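Side-chain contacts in Galactose/lactose metabolism regulatory protein GAL80 (Saccharomyces cerevisiae, PDB 3BTV), which represses the yeast lactose/galactose genes by binding the activator GAL4 and blocking its transcriptional activation when no inducing sugar is present: residues Y121-W126 with H369-S374; G215-I220 with K293-D298; I64-I67 with K71-N74. The protein carries 1 engineered substitution. One frame throughout, in Å; residues are numbered along the deposited sequence.

Interaction 1: Y121-W126 with H369-S374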
ATOM      1  N   TYR B 121     -15.412  22.254 -30.721  1.00 76.49           N
ATOM      2  CA  TYR B 121     -15.026  21.231 -29.766  1.00 62.79           C
ATOM      3  C   TYR B 121     -14.133  20.146 -30.330  1.00 63.92           C
ATOM      4  O   TYR B 121     -14.342  19.668 -31.446  1.00 74.11           O
ATOM      5  CB  TYR B 121     -16.271  20.578 -29.168  1.00 62.59           C
ATOM      6  CG  TYR B 121     -17.201  21.546 -28.481  1.00 81.72           C
ATOM      7  CD1 TYR B 121     -18.389  21.945 -29.084  1.00 86.71           C
ATOM      8  CD2 TYR B 121     -16.891  22.066 -27.232  1.00 91.72           C
ATOM      9  CE1 TYR B 121     -19.246  22.833 -28.456  1.00 82.77           C
ATOM     10  CE2 TYR B 121     -17.739  22.955 -26.597  1.00 96.84           C
ATOM     11  CZ  TYR B 121     -18.913  23.335 -27.212  1.00 98.97           C
ATOM     12  OH  TYR B 121     -19.754  24.220 -26.578  1.00106.80           O
ATOM     13  N   LEU B 122     -13.145  19.750 -29.534  1.00 61.62           N
ATOM     14  CA  LEU B 122     -12.330  18.585 -29.847  1.00 65.91           C
ATOM     15  C   LEU B 122     -12.363  17.605 -28.683  1.00 60.29           C
ATOM     16  O   LEU B 122     -11.974  17.936 -27.559  1.00 64.10           O
ATOM     17  CB  LEU B 122     -10.889  18.975 -30.165  1.00 62.67           C
ATOM     18  CG  LEU B 122      -9.967  17.771 -30.384  1.00 72.80           C
ATOM     19  CD1 LEU B 122     -10.420  16.970 -31.612  1.00 63.35           C
ATOM     20  CD2 LEU B 122      -8.515  18.221 -30.531  1.00 70.90           C
ATOM     21  N   PHE B 123     -12.828  16.396 -28.962  1.00 61.74           N
ATOM     22  CA  PHE B 123     -13.029  15.381 -27.937  1.00 52.92           C
ATOM     23  C   PHE B 123     -12.059  14.233 -28.205  1.00 61.59           C
ATOM     24  O   PHE B 123     -12.126  13.598 -29.259  1.00 64.29           O
ATOM     25  CB  PHE B 123     -14.472  14.884 -28.027  1.00 64.54           C
ATOM     26  CG  PHE B 123     -14.900  13.996 -26.888  1.00 55.25           C
ATOM     27  CD1 PHE B 123     -16.236  13.650 -26.741  1.00 61.80           C
ATOM     28  CD2 PHE B 123     -13.987  13.510 -25.976  1.00 69.68           C
ATOM     29  CE1 PHE B 123     -16.650  12.835 -25.701  1.00 56.39           C
ATOM     30  CE2 PHE B 123     -14.396  12.696 -24.928  1.00 70.13           C
ATOM     31  CZ  PHE B 123     -15.725  12.355 -24.793  1.00 56.51           C
ATOM     32  N   VAL B 124     -11.155  13.976 -27.259  1.00 59.84           N
ATOM     33  CA  VAL B 124     -10.171  12.899 -27.408  1.00 48.24           C
ATOM     34  C   VAL B 124     -10.249  11.937 -26.243  1.00 52.76           C
ATOM     35  O   VAL B 124     -10.502  12.345 -25.113  1.00 63.20           O
ATOM     36  CB  VAL B 124      -8.722  13.448 -27.534  1.00 58.72           C
ATOM     37  CG1 VAL B 124      -7.726  12.316 -27.776  1.00 57.98           C
ATOM     38  CG2 VAL B 124      -8.634  14.472 -28.676  1.00 54.40           C
ATOM     39  N   GLU B 125     -10.027  10.656 -26.508  1.00 56.68           N
ATOM     40  CA  GLU B 125     -10.003   9.671 -25.434  1.00 48.98           C
ATOM     41  C   GLU B 125      -8.675   9.643 -24.703  1.00 54.02           C
ATOM     42  O   GLU B 125      -7.647  10.024 -25.257  1.00 62.34           O
ATOM     43  CB  GLU B 125     -10.335   8.288 -25.976  1.00 58.04           C
ATOM     44  CG  GLU B 125     -11.794   8.158 -26.342  1.00 71.06           C
ATOM     45  CD  GLU B 125     -12.180   6.735 -26.632  1.00 97.10           C
ATOM     46  OE1 GLU B 125     -11.449   6.082 -27.410  1.00 78.47           O
ATOM     47  OE2 GLU B 125     -13.206   6.272 -26.080  1.00111.98           O
ATOM     48  N   TRP B 126      -8.715   9.226 -23.443  1.00 47.17           N
ATOM     49  CA  TRP B 126      -7.500   8.980 -22.673  1.00 47.97           C
ATOM     50  C   TRP B 126      -6.974   7.613 -23.096  1.00 65.32           C
ATOM     51  O   TRP B 126      -7.760   6.686 -23.250  1.00 60.98           O
ATOM     52  CB  TRP B 126      -7.798   9.001 -21.169  1.00 42.01           C
ATOM     53  CG  TRP B 126      -6.586   8.694 -20.341  1.00 44.66           C
ATOM     54  CD1 TRP B 126      -6.279   7.507 -19.761  1.00 42.62           C
ATOM     55  CD2 TRP B 126      -5.501   9.580 -20.044  1.00 44.90           C
ATOM     56  NE1 TRP B 126      -5.074   7.593 -19.121  1.00 50.61           N
ATOM     57  CE2 TRP B 126      -4.571   8.858 -19.282  1.00 49.54           C
ATOM     58  CE3 TRP B 126      -5.221  10.913 -20.362  1.00 52.40           C
ATOM     59  CZ2 TRP B 126      -3.383   9.425 -18.808  1.00 50.21           C
ATOM     60  CZ3 TRP B 126      -4.048  11.476 -19.891  1.00 43.75           C
ATOM     61  CH2 TRP B 126      -3.140  10.732 -19.131  1.00 51.37           C
ATOM     62  N   HIS B 369     -21.938   8.448 -21.117  1.00 51.73           N
ATOM     63  CA  HIS B 369     -23.198   9.119 -21.403  1.00 56.45           C
ATOM     64  C   HIS B 369     -23.270  10.416 -20.617  1.00 58.13           C
ATOM     65  O   HIS B 369     -23.655  11.460 -21.145  1.00 54.55           O
ATOM     66  CB  HIS B 369     -24.383   8.230 -21.028  1.00 52.17           C
ATOM     67  CG  HIS B 369     -25.712   8.839 -21.354  1.00 79.56           C
ATOM     68  ND1 HIS B 369     -26.472   9.514 -20.424  1.00 73.63           N
ATOM     69  CD2 HIS B 369     -26.409   8.887 -22.515  1.00 70.58           C
ATOM     70  CE1 HIS B 369     -27.584   9.945 -20.994  1.00 66.28           C
ATOM     71  NE2 HIS B 369     -27.568   9.579 -22.263  1.00 82.01           N
ATOM     72  N   ARG B 370     -22.883  10.335 -19.350  1.00 52.28           N
ATOM     73  CA  ARG B 370     -22.984  11.463 -18.434  1.00 61.26           C
ATOM     74  C   ARG B 370     -21.971  12.536 -18.800  1.00 57.90           C
ATOM     75  O   ARG B 370     -22.157  13.715 -18.492  1.00 65.37           O
ATOM     76  CB  ARG B 370     -22.815  10.994 -16.980  1.00 56.54           C
ATOM     77  CG  ARG B 370     -24.063  10.297 -16.434  1.00 63.77           C
ATOM     78  CD  ARG B 370     -23.793   9.485 -15.172  1.00 48.86           C
ATOM     79  NE  ARG B 370     -23.566  10.326 -13.995  1.00 86.69           N
ATOM     80  CZ  ARG B 370     -24.412  10.444 -12.971  1.00 96.51           C
ATOM     81  NH1 ARG B 370     -25.560   9.770 -12.953  1.00 67.92           N
ATOM     82  NH2 ARG B 370     -24.103  11.237 -11.954  1.00108.96           N
ATOM     83  N   LEU B 371     -20.901  12.123 -19.469  1.00 49.62           N
ATOM     84  CA  LEU B 371     -19.919  13.071 -19.989  1.00 60.52           C
ATOM     85  C   LEU B 371     -20.527  13.891 -21.138  1.00 63.48           C
ATOM     86  O   LEU B 371     -20.422  15.117 -21.169  1.00 63.42           O
ATOM     87  CB  LEU B 371     -18.664  12.331 -20.462  1.00 51.11           C
ATOM     88  CG  LEU B 371     -17.574  13.175 -21.122  1.00 66.81           C
ATOM     89  CD1 LEU B 371     -17.208  14.366 -20.241  1.00 54.41           C
ATOM     90  CD2 LEU B 371     -16.352  12.311 -21.422  1.00 62.31           C
ATOM     91  N   TYR B 372     -21.158  13.201 -22.082  1.00 52.91           N
ATOM     92  CA  TYR B 372     -21.853  13.865 -23.181  1.00 57.73           C
ATOM     93  C   TYR B 372     -22.911  14.815 -22.650  1.00 62.53           C
ATOM     94  O   TYR B 372     -23.022  15.948 -23.107  1.00 63.29           O
ATOM     95  CB  TYR B 372     -22.499  12.845 -24.120  1.00 57.91           C
ATOM     96  CG  TYR B 372     -21.602  12.433 -25.260  1.00 62.19           C
ATOM     97  CD1 TYR B 372     -20.729  11.364 -25.126  1.00 54.24           C
ATOM     98  CD2 TYR B 372     -21.616  13.127 -26.469  1.00 63.82           C
ATOM     99  CE1 TYR B 372     -19.896  10.996 -26.158  1.00 47.86           C
ATOM    100  CE2 TYR B 372     -20.785  12.761 -27.512  1.00 63.08           C
ATOM    101  CZ  TYR B 372     -19.927  11.694 -27.347  1.00 68.90           C
ATOM    102  OH  TYR B 372     -19.093  11.313 -28.367  1.00 72.12           O
ATOM    103  N   GLN B 373     -23.681  14.349 -21.675  1.00 62.30           N
ATOM    104  CA  GLN B 373     -24.723  15.172 -21.079  1.00 67.85           C
ATOM    105  C   GLN B 373     -24.131  16.460 -20.508  1.00 64.51           C
ATOM    106  O   GLN B 373     -24.657  17.551 -20.736  1.00 70.85           O
ATOM    107  CB  GLN B 373     -25.473  14.392 -19.994  1.00 52.13           C
ATOM    108  CG  GLN B 373     -26.675  15.116 -19.414  1.00 79.39           C
ATOM    109  CD  GLN B 373     -27.868  15.119 -20.355  1.00100.99           C
ATOM    110  OE1 GLN B 373     -28.247  16.159 -20.897  1.00 95.78           O
ATOM    111  NE2 GLN B 373     -28.462  13.946 -20.561  1.00107.72           N
ATOM    112  N   SER B 374     -23.025  16.335 -19.781  1.00 57.04           N
ATOM    113  CA  SER B 374     -22.406  17.494 -19.151  1.00 52.07           C
ATOM    114  C   SER B 374     -21.893  18.475 -20.208  1.00 65.89           C
ATOM    115  O   SER B 374     -21.785  19.678 -19.959  1.00 75.12           O
ATOM    116  CB  SER B 374     -21.288  17.067 -18.185  1.00 61.03           C
ATOM    117  OG  SER B 374     -20.052  16.883 -18.854  1.00 66.10           O
TER

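Interaction 2: G215-I220 with K293-D298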
ATOM      1  N   GLY B 215      -3.758   5.585 -14.406  1.00 41.51           N
ATOM      2  CA  GLY B 215      -4.137   6.921 -14.835  1.00 38.55           C
ATOM      3  C   GLY B 215      -5.595   7.283 -14.528  1.00 43.46           C
ATOM      4  O   GLY B 215      -5.879   8.313 -13.918  1.00 40.40           O
ATOM      5  N   HIS B 216      -6.534   6.455 -14.973  1.00 35.60           N
ATOM      6  CA  HIS B 216      -7.943   6.730 -14.704  1.00 41.42           C
ATOM      7  C   HIS B 216      -8.178   6.807 -13.188  1.00 37.66           C
ATOM      8  O   HIS B 216      -8.811   7.729 -12.692  1.00 41.03           O
ATOM      9  CB  HIS B 216      -8.844   5.648 -15.308  1.00 39.19           C
ATOM     10  CG  HIS B 216      -9.140   5.834 -16.766  1.00 42.22           C
ATOM     11  ND1 HIS B 216     -10.020   6.787 -17.235  1.00 44.61           N
ATOM     12  CD2 HIS B 216      -8.705   5.152 -17.856  1.00 39.47           C
ATOM     13  CE1 HIS B 216     -10.104   6.698 -18.553  1.00 44.33           C
ATOM     14  NE2 HIS B 216      -9.318   5.714 -18.955  1.00 47.37           N
ATOM     15  N   THR B 217      -7.615   5.852 -12.461  1.00 39.36           N
ATOM     16  CA  THR B 217      -7.849   5.745 -11.022  1.00 42.12           C
ATOM     17  C   THR B 217      -7.247   6.882 -10.202  1.00 36.85           C
ATOM     18  O   THR B 217      -7.900   7.446  -9.328  1.00 32.03           O
ATOM     19  CB  THR B 217      -7.334   4.404 -10.483  1.00 38.96           C
ATOM     20  OG1 THR B 217      -7.941   3.339 -11.223  1.00 42.22           O
ATOM     21  CG2 THR B 217      -7.706   4.251  -9.011  1.00 41.51           C
ATOM     22  N   ILE B 218      -6.000   7.223 -10.473  1.00 30.13           N
ATOM     23  CA  ILE B 218      -5.339   8.239  -9.686  1.00 36.03           C
ATOM     24  C   ILE B 218      -5.957   9.595 -10.015  1.00 41.53           C
ATOM     25  O   ILE B 218      -6.000  10.506  -9.183  1.00 36.89           O
ATOM     26  CB  ILE B 218      -3.818   8.238  -9.933  1.00 32.48           C
ATOM     27  CG1 ILE B 218      -3.091   8.791  -8.705  1.00 33.37           C
ATOM     28  CG2 ILE B 218      -3.494   9.021 -11.202  1.00 42.09           C
ATOM     29  CD1 ILE B 218      -3.096   7.876  -7.493  1.00 39.18           C
ATOM     30  N   ASP B 219      -6.474   9.720 -11.226  1.00 38.54           N
ATOM     31  CA  ASP B 219      -7.137  10.966 -11.573  1.00 44.74           C
ATOM     32  C   ASP B 219      -8.435  11.146 -10.798  1.00 39.39           C
ATOM     33  O   ASP B 219      -8.713  12.246 -10.334  1.00 34.77           O
ATOM     34  CB  ASP B 219      -7.442  11.086 -13.068  1.00 42.28           C
ATOM     35  CG  ASP B 219      -8.222  12.354 -13.380  1.00 59.85           C
ATOM     36  OD1 ASP B 219      -7.649  13.457 -13.242  1.00 53.37           O
ATOM     37  OD2 ASP B 219      -9.420  12.256 -13.716  1.00 48.16           O
ATOM     38  N   ILE B 220      -9.251  10.097 -10.679  1.00 37.43           N
ATOM     39  CA  ILE B 220     -10.481  10.250  -9.877  1.00 34.20           C
ATOM     40  C   ILE B 220     -10.135  10.466  -8.415  1.00 39.27           C
ATOM     41  O   ILE B 220     -10.855  11.162  -7.695  1.00 38.29           O
ATOM     42  CB  ILE B 220     -11.503   9.072 -10.015  1.00 43.98           C
ATOM     43  CG1 ILE B 220     -10.918   7.779  -9.466  1.00 49.98           C
ATOM     44  CG2 ILE B 220     -11.965   8.890 -11.467  1.00 45.94           C
ATOM     45  CD1 ILE B 220     -11.910   6.623  -9.506  1.00 54.25           C
ATOM     46  N   LYS B 293     -12.274  -8.190  -5.177  1.00105.70           N
ATOM     47  CA  LYS B 293     -12.694  -6.937  -5.774  1.00 78.30           C
ATOM     48  C   LYS B 293     -11.624  -6.497  -6.773  1.00 78.36           C
ATOM     49  O   LYS B 293     -10.428  -6.616  -6.517  1.00 50.59           O
ATOM     50  CB  LYS B 293     -12.909  -5.873  -4.694  1.00 62.83           C
ATOM     51  CG  LYS B 293     -14.209  -6.050  -3.924  1.00 69.86           C
ATOM     52  CD  LYS B 293     -15.391  -6.073  -4.895  1.00 77.45           C
ATOM     53  CE  LYS B 293     -16.727  -5.952  -4.182  1.00 90.85           C
ATOM     54  NZ  LYS B 293     -17.819  -5.611  -5.138  1.00 94.33           N
ATOM     55  N   ASN B 294     -12.063  -6.009  -7.926  1.00 48.35           N
ATOM     56  CA  ASN B 294     -11.164  -5.570  -8.983  1.00 56.06           C
ATOM     57  C   ASN B 294     -10.405  -4.282  -8.620  1.00 67.17           C
ATOM     58  O   ASN B 294      -9.277  -4.070  -9.046  1.00 57.62           O
ATOM     59  CB  ASN B 294     -11.990  -5.370 -10.257  1.00 73.10           C
ATOM     60  CG  ASN B 294     -11.144  -5.157 -11.475  1.00 76.56           C
ATOM     61  OD1 ASN B 294     -10.364  -6.029 -11.861  1.00 95.47           O
ATOM     62  ND2 ASN B 294     -11.305  -4.002 -12.110  1.00 76.53           N
ATOM     63  N   LEU B 295     -11.047  -3.433  -7.827  1.00 40.18           N
ATOM     64  CA  LEU B 295     -10.516  -2.131  -7.472  1.00 37.37           C
ATOM     65  C   LEU B 295     -11.097  -1.765  -6.115  1.00 45.21           C
ATOM     66  O   LEU B 295     -12.307  -1.919  -5.892  1.00 37.44           O
ATOM     67  CB  LEU B 295     -10.944  -1.097  -8.522  1.00 34.78           C
ATOM     68  CG  LEU B 295     -10.599   0.388  -8.316  1.00 46.16           C
ATOM     69  CD1 LEU B 295     -11.503   1.038  -7.295  1.00 84.81           C
ATOM     70  CD2 LEU B 295      -9.144   0.539  -7.908  1.00 38.94           C
ATOM     71  N   VAL B 296     -10.248  -1.314  -5.196  1.00 32.81           N
ATOM     72  CA  VAL B 296     -10.750  -0.720  -3.958  1.00 41.04           C
ATOM     73  C   VAL B 296      -9.962   0.516  -3.622  1.00 39.99           C
ATOM     74  O   VAL B 296      -8.738   0.527  -3.708  1.00 34.64           O
ATOM     75  CB  VAL B 296     -10.746  -1.683  -2.745  1.00 52.69           C
ATOM     76  CG1 VAL B 296     -10.954  -3.116  -3.195  1.00 60.93           C
ATOM     77  CG2 VAL B 296      -9.470  -1.543  -1.945  1.00 75.03           C
ATOM     78  N   ILE B 297     -10.699   1.562  -3.279  1.00 30.21           N
ATOM     79  CA  ILE B 297     -10.148   2.826  -2.802  1.00 30.93           C
ATOM     80  C   ILE B 297     -10.715   3.030  -1.394  1.00 35.01           C
ATOM     81  O   ILE B 297     -11.942   3.133  -1.204  1.00 31.22           O
ATOM     82  CB  ILE B 297     -10.582   3.979  -3.709  1.00 37.85           C
ATOM     83  CG1 ILE B 297     -10.162   3.690  -5.160  1.00 36.60           C
ATOM     84  CG2 ILE B 297     -10.035   5.319  -3.228  1.00 31.83           C
ATOM     85  CD1 ILE B 297     -10.669   4.726  -6.150  1.00 45.00           C
ATOM     86  N   ASP B 298      -9.827   3.007  -0.412  1.00 29.77           N
ATOM     87  CA  ASP B 298     -10.188   3.222   0.991  1.00 28.05           C
ATOM     88  C   ASP B 298      -9.735   4.604   1.399  1.00 42.38           C
ATOM     89  O   ASP B 298      -8.541   4.893   1.378  1.00 29.58           O
ATOM     90  CB  ASP B 298      -9.454   2.202   1.861  1.00 32.80           C
ATOM     91  CG  ASP B 298     -10.103   0.832   1.832  1.00 72.56           C
ATOM     92  OD1 ASP B 298      -9.381  -0.167   2.042  1.00 95.93           O
ATOM     93  OD2 ASP B 298     -11.330   0.753   1.599  1.00 82.23           O
TER

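Interaction 3: I64-I67 with K71-N74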
ATOM      1  N   ILE B  64     -19.094   4.598 -44.976  1.00100.93           N
ATOM      2  CA  ILE B  64     -20.337   4.490 -45.731  1.00 94.28           C
ATOM      3  C   ILE B  64     -21.209   3.359 -45.196  1.00 97.95           C
ATOM      4  O   ILE B  64     -22.412   3.529 -44.994  1.00 96.91           O
ATOM      5  CB  ILE B  64     -20.050   4.251 -47.224  1.00100.39           C
ATOM      6  CG1 ILE B  64     -19.574   5.547 -47.877  1.00 92.66           C
ATOM      7  CG2 ILE B  64     -21.286   3.729 -47.929  1.00 95.55           C
ATOM      8  CD1 ILE B  64     -18.781   5.336 -49.132  1.00 81.15           C
ATOM      9  N   ALA B  65     -20.594   2.202 -44.971  1.00 81.98           N
ATOM     10  CA  ALA B  65     -21.297   1.068 -44.388  1.00 81.58           C
ATOM     11  C   ALA B  65     -21.991   1.477 -43.087  1.00 81.47           C
ATOM     12  O   ALA B  65     -23.184   1.234 -42.906  1.00 97.03           O
ATOM     13  CB  ALA B  65     -20.324  -0.075 -44.132  1.00 84.52           C
ATOM     14  N   THR B  66     -21.231   2.105 -42.193  1.00 74.12           N
ATOM     15  CA  THR B  66     -21.725   2.505 -40.872  1.00 66.46           C
ATOM     16  C   THR B  66     -22.851   3.532 -40.970  1.00 81.37           C
ATOM     17  O   THR B  66     -23.851   3.449 -40.249  1.00 78.44           O
ATOM     18  CB  THR B  66     -20.591   3.102 -40.001  1.00 77.83           C
ATOM     19  OG1 THR B  66     -19.625   2.085 -39.699  1.00 77.57           O
ATOM     20  CG2 THR B  66     -21.154   3.680 -38.702  1.00 65.28           C
ATOM     21  N   ILE B  67     -22.680   4.503 -41.862  1.00 86.45           N
ATOM     22  CA  ILE B  67     -23.670   5.555 -42.025  1.00 90.94           C
ATOM     23  C   ILE B  67     -24.979   4.929 -42.468  1.00 96.59           C
ATOM     24  O   ILE B  67     -26.060   5.436 -42.175  1.00105.91           O
ATOM     25  CB  ILE B  67     -23.219   6.610 -43.058  1.00 99.45           C
ATOM     26  CG1 ILE B  67     -21.868   7.205 -42.658  1.00 82.75           C
ATOM     27  CG2 ILE B  67     -24.258   7.712 -43.182  1.00102.97           C
ATOM     28  CD1 ILE B  67     -21.351   8.255 -43.617  1.00 96.11           C
ATOM     29  N   LYS B  71     -28.289   4.173 -40.082  1.00106.92           N
ATOM     30  CA  LYS B  71     -29.306   5.120 -40.534  1.00114.67           C
ATOM     31  C   LYS B  71     -28.955   6.562 -40.160  1.00105.16           C
ATOM     32  O   LYS B  71     -29.809   7.312 -39.680  1.00 99.71           O
ATOM     33  CB  LYS B  71     -30.672   4.759 -39.945  1.00125.53           C
ATOM     34  CG  LYS B  71     -31.189   3.389 -40.338  1.00129.26           C
ATOM     35  CD  LYS B  71     -31.752   3.402 -41.743  1.00138.24           C
ATOM     36  CE  LYS B  71     -32.399   2.073 -42.078  1.00137.19           C
ATOM     37  NZ  LYS B  71     -31.427   0.953 -41.959  1.00130.92           N
ATOM     38  N   LEU B  72     -27.702   6.946 -40.378  1.00 97.18           N
ATOM     39  CA  LEU B  72     -27.251   8.298 -40.062  1.00 95.68           C
ATOM     40  C   LEU B  72     -27.492   9.223 -41.254  1.00105.59           C
ATOM     41  O   LEU B  72     -26.563   9.547 -41.995  1.00104.65           O
ATOM     42  CB  LEU B  72     -25.768   8.286 -39.687  1.00 86.22           C
ATOM     43  CG  LEU B  72     -25.319   7.101 -38.822  1.00 91.12           C
ATOM     44  CD1 LEU B  72     -23.801   7.081 -38.637  1.00 89.27           C
ATOM     45  CD2 LEU B  72     -26.030   7.109 -37.475  1.00 81.63           C
ATOM     46  N   SER B  73     -28.740   9.648 -41.425  1.00108.83           N
ATOM     47  CA  SER B  73     -29.155  10.363 -42.633  1.00123.21           C
ATOM     48  C   SER B  73     -28.598  11.785 -42.746  1.00127.61           C
ATOM     49  O   SER B  73     -28.920  12.510 -43.688  1.00121.75           O
ATOM     50  CB  SER B  73     -30.681  10.386 -42.746  1.00112.01           C
ATOM     51  OG  SER B  73     -31.259  11.053 -41.640  1.00102.14           O
ATOM     52  N   ASN B  74     -27.768  12.183 -41.786  1.00119.00           N
ATOM     53  CA  ASN B  74     -27.110  13.483 -41.852  1.00 99.68           C
ATOM     54  C   ASN B  74     -25.606  13.356 -42.025  1.00 93.31           C
ATOM     55  O   ASN B  74     -24.916  14.340 -42.295  1.00 95.03           O
ATOM     56  CB  ASN B  74     -27.420  14.318 -40.613  1.00 93.91           C
ATOM     57  CG  ASN B  74     -28.816  14.888 -40.635  1.00114.89           C
ATOM     58  OD1 ASN B  74     -29.019  16.062 -40.328  1.00119.40           O
ATOM     59  ND2 ASN B  74     -29.788  14.065 -41.007  1.00129.19           N
TER

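Interaction 1: Y121-W126 with H369-S374
Phe-123 reaches from strand 121-125 to helix 363-380 and meets Leu-371 and Tyr-372, which stand on consecutive residues of the helix. The backbones are well apart, with 10.1 Å between Phe-123 CA and Tyr-372 CA, and side chains from both sides meet in that gap. The CB of Phe-123 points at the helix, and because CG lies opposite the backbone N (chi1 -170°) the ring carries on in that direction.

Outward from there, CD1 comes first, passing the tyrosine hydroxyl, with Phe-123 CD1 4.0 Å from Tyr-372 OH. Next along the same side, Phe-123 CE1 sits 3.8 Å from both CE1 and CZ of Tyr-372, and Tyr-372 CE1 lies at the edge of the Phe-123 ring, near its plane. The two rings are neither stacked nor perpendicular: their planes are turned 53° and their centroids are 5.6 Å apart. At the far end, Phe-123 CZ presses against one methyl of the leucine, 3.4 Å from Leu-371 CD2, a close apolar contact. The neighbouring Phe-123 CE2 is 4.0 Å from the same Leu-371 CD2. These two side chains come from opposite directions. Tyr-372 starts off to one side and only its outer half swings in; its hydroxyl is hydrogen-bonded to His-39 ND1, which ties down the end of the phenol.

All three side chains are buried. Strand 121-125 belongs to the parallel sheet of the Rossmann fold, between strands 92-95 and 148-152; Phe-123 also packs on Ile-150 and Ser-152 of the latter. Helix 363-380, from much later in the chain, covers this sheet beside helix 39-45, whose Ala-42 and Ile-43 touch Tyr-372.

Interaction 2: G215-I220 with K293-D298
Thr-217 and Ile-220, one turn apart on helix 209-225, face Leu-295 and Ile-297 on strand 295-301, in a helix-on-sheet layer of the alpha+beta C-terminal domain with its large mixed sheet. The axes of the short segments run nearly parallel, 22° apart, with a closest approach of 11.0 Å, and side chains bridge the interval. Leu-295 and Ile-297 are alternate residues of the strand, so both project from the same face of the sheet toward the helix.

Threonine meets them with its methyl. CG2 lies opposite the backbone N while OG1 is bonded to Thr-213 O one turn back, which fixes the rotation and presents carbon to the sheet. Each of the two strand side chains runs past Thr-217 in the direction opposite to its own. Thr-217 CG2 thereby touches two methyls, 4.1 Å from Leu-295 CD2 and equally 4.1 Å from Ile-297 CD1. Ile-181 of the adjacent strand 176-184 also packs against Thr-217 and Ile-297.

Ile-220 and Ile-297 run obliquely to one another. In Ile-220, CG1 stands between the backbone N and the carbonyl carbon (chi1 65°), and the extended second torsion carries CD1 out toward the strand. Ile-297 also has an extended chain end, and the two isoleucines touch where Ile-220 CD1 comes 4.0 Å from Ile-297 CD1.

Interaction 3: I64-I67 with K71-N74
Leu-72 folds back over the end of helix 60-69 and lies across Ile-67, the two side chains at about a right angle. The backbone brings it there: Lys-71, with positive phi (65°), leaves the helix in a Schellman motif, and Leu-72 N donates to Ile-67 O at 2.9 Å. Leu-72 then forms the centre of an inverse gamma turn.

With CG beside its backbone N (chi1 -40°), Leu-72 lies over the Ile-67 main chain, its CG 3.9 Å and its CD1 3.7 Å from Ile-67 CA. Leu-72 CD1 is also 4.0 Å from Thr-66 O, so this methyl covers main chain more than side chain. From the helix side, Ile-67 offers its shorter branch: CG2, opposite the backbone N, comes 3.2 Å from Leu-72 O, with Leu-72 CB its second partner at 3.9 Å. Thr-66 CG2 adds a looser contact, 4.3 Å from Leu-72 CD1, while its OG1 bonds to Thr-62 O and Ala-30 N.

The turn links helix 60-69 to strand 76-78 of the Rossmann sheet. Ile-67 packs on Ala-77 of that strand and, with Thr-66, on Leu-55 of strand 50-56.

Overall arrangement
Along the chain interaction 3 closes first; interaction 1 then opens, and interaction 2 is nested within the loop it closes. Interactions 1 and 3 share the parallel Rossmann sheet, their centres about 21 Å apart, one at strand 121-125 and the other beside an edge strand, 76-78. Interaction 2 belongs to the C-terminal domain's mixed sheet, its centre about 38 Å from that of interaction 3. Interactions 1 and 2, centres about 20 Å apart, touch where Trp-126 CD1 lies 3.6 Å from His-216 NE2, joining the end of strand 121-125 to helix 209-225 and thus the two domains. Through helix 363-380, interaction 1 returns the chain to the N-terminal sheet after the C-terminal domain.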